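Superantigen-like protein SSL8 (Staphylococcus aureus, PDB 3R2T) is of unknown function but, as a secreted member of the staphylococcal superantigen-like toxin family, probably acts on components of the host immune system. Local coordinates at residues A[173-177]-A[178-182]. Sequence-based numbering, arbitrary orientation.
Sequences FFIQK and EEVSL
Lys177 and Glu179 meet where the chain bends from the extended run 173-175 into strand 179-181; the backbone leaves the extended region at Gln176 and again at Glu178. The lysine side chain folds back over this bend: turns at chi3 (84°) and chi4 (-39°) bring Lys177 NZ within 2.7 Å of Glu179 O, nearly in line with that carbonyl (C=O...NZ angle 166°). CB of Lys177 lies 3.3 Å from the same Glu179 O, so the aliphatic chain arches round the oxygen its ammonium binds. NZ also has a salt bridge to Asp119 and a hydrogen bond to Thr140, which tie the bend to the OB-fold sheet. On the apolar side, Ile175 CG2 rests 4.1 Å from Val180 CB, the two side chains crossing at roughly a right angle, and both residues touch Leu185 of helix 182-197. Glu178 extends its carboxylate to the backbone N of Val144 and Lys145, Glu179 OE1 accepts from Lys141 N, and Ser181, at the N-cap of that helix, takes a hydrogen bond from Glu184 N on its OG. The arrangement is a strand-to-helix connection of the toxin family's beta-grasp domain, bonded at its bend to the neighbouring OB-fold domain.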
loop_
_atom_site.group_PDB
_atom_site.type_symbol
_atom_site.label_atom_id
_atom_site.label_comp_id
_atom_site.label_asym_id
_atom_site.label_seq_id
_atom_site.Cartn_x
_atom_site.Cartn_y
_atom_site.Cartn_z
ATOM N N PHE A 173 28.870 14.395 7.172
ATOM C CA PHE A 173 27.438 14.238 6.966
ATOM C C PHE A 173 26.838 15.599 7.241
ATOM O O PHE A 173 27.268 16.293 8.156
ATOM C CB PHE A 173 26.862 13.198 7.928
ATOM C CG PHE A 173 25.479 12.725 7.565
ATOM C CD1 PHE A 173 24.367 13.138 8.282
ATOM C CD2 PHE A 173 25.297 11.854 6.493
ATOM C CE1 PHE A 173 23.098 12.681 7.940
ATOM C CE2 PHE A 173 24.035 11.397 6.138
ATOM C CZ PHE A 173 22.942 11.798 6.842
ATOM N N PHE A 174 25.876 16.010 6.437
ATOM C CA PHE A 174 25.255 17.298 6.652
ATOM C C PHE A 174 23.754 17.149 6.526
ATOM O O PHE A 174 23.247 16.343 5.737
ATOM C CB PHE A 174 25.775 18.349 5.661
ATOM C CG PHE A 174 25.177 18.236 4.291
ATOM C CD1 PHE A 174 24.268 19.189 3.839
ATOM C CD2 PHE A 174 25.492 17.171 3.465
ATOM C CE1 PHE A 174 23.697 19.091 2.576
ATOM C CE2 PHE A 174 24.921 17.063 2.203
ATOM C CZ PHE A 174 24.022 18.030 1.758
ATOM N N ILE A 175 23.064 17.930 7.338
ATOM C CA ILE A 175 21.629 17.953 7.363
ATOM C C ILE A 175 21.234 19.369 7.003
ATOM O O ILE A 175 21.634 20.322 7.652
ATOM C CB ILE A 175 21.112 17.550 8.753
ATOM C CG1 ILE A 175 21.655 16.149 9.112
ATOM C CG2 ILE A 175 19.570 17.609 8.797
ATOM C CD1 ILE A 175 21.448 15.754 10.542
ATOM N N GLN A 176 20.481 19.492 5.923
ATOM C CA GLN A 176 20.006 20.790 5.438
ATOM C C GLN A 176 18.757 21.345 6.156
ATOM O O GLN A 176 18.576 22.568 6.259
ATOM C CB GLN A 176 19.787 20.754 3.908
ATOM C CG GLN A 176 19.504 19.366 3.197
ATOM C CD GLN A 176 18.433 18.453 3.827
ATOM O OE1 GLN A 176 18.465 18.155 5.041
ATOM N NE2 GLN A 176 17.520 17.940 2.979
ATOM N N LYS A 177 17.932 20.456 6.683
ATOM C CA LYS A 177 16.690 20.844 7.324
ATOM C C LYS A 177 16.743 20.968 8.851
ATOM O O LYS A 177 17.416 20.190 9.514
ATOM C CB LYS A 177 15.623 19.812 6.970
ATOM C CG LYS A 177 15.342 19.689 5.473
ATOM C CD LYS A 177 14.380 18.508 5.214
ATOM C CE LYS A 177 12.931 18.854 5.384
ATOM N NZ LYS A 177 12.522 19.748 6.488
ATOM N N GLU A 178 15.999 21.939 9.377
ATOM C CA GLU A 178 15.872 22.174 10.828
ATOM C C GLU A 178 15.087 21.021 11.443
ATOM O O GLU A 178 15.384 20.542 12.558
ATOM C CB GLU A 178 15.125 23.473 11.076
ATOM C CG GLU A 178 15.859 24.676 10.499
ATOM C CD GLU A 178 15.010 25.938 10.395
ATOM O OE1 GLU A 178 15.565 26.955 9.925
ATOM O OE2 GLU A 178 13.807 25.916 10.753
ATOM N N GLU A 179 14.080 20.580 10.697
ATOM C CA GLU A 179 13.254 19.463 11.093
ATOM C C GLU A 179 13.458 18.396 10.008
ATOM O O GLU A 179 13.137 18.621 8.842
ATOM C CB GLU A 179 11.790 19.897 11.175
ATOM C CG GLU A 179 10.859 18.792 11.694
ATOM C CD GLU A 179 9.373 19.209 11.778
ATOM O OE1 GLU A 179 8.655 19.098 10.754
ATOM O OE2 GLU A 179 8.929 19.587 12.896
ATOM N N VAL A 180 13.978 17.242 10.392
ATOM C CA VAL A 180 14.254 16.183 9.454
ATOM C C VAL A 180 13.582 14.861 9.893
ATOM O O VAL A 180 13.594 14.499 11.072
ATOM C CB VAL A 180 15.777 16.012 9.315
ATOM C CG1 VAL A 180 16.354 15.480 10.581
ATOM C CG2 VAL A 180 16.140 15.117 8.124
ATOM N N SER A 181 12.977 14.151 8.939
ATOM C CA SER A 181 12.307 12.890 9.253
ATOM C C SER A 181 13.351 11.808 9.453
ATOM O O SER A 181 14.424 11.865 8.879
ATOM C CB SER A 181 11.343 12.478 8.120
ATOM O OG SER A 181 12.046 12.158 6.905
ATOM N N LEU A 182 13.026 10.822 10.284
ATOM C CA LEU A 182 13.895 9.705 10.524
ATOM C C LEU A 182 14.035 8.923 9.211
ATOM O O LEU A 182 15.050 8.313 8.958
ATOM C CB LEU A 182 13.280 8.822 11.583
ATOM C CG LEU A 182 14.053 7.624 12.101
ATOM C CD1 LEU A 182 15.358 8.092 12.799
ATOM C CD2 LEU A 182 13.143 6.809 13.061
#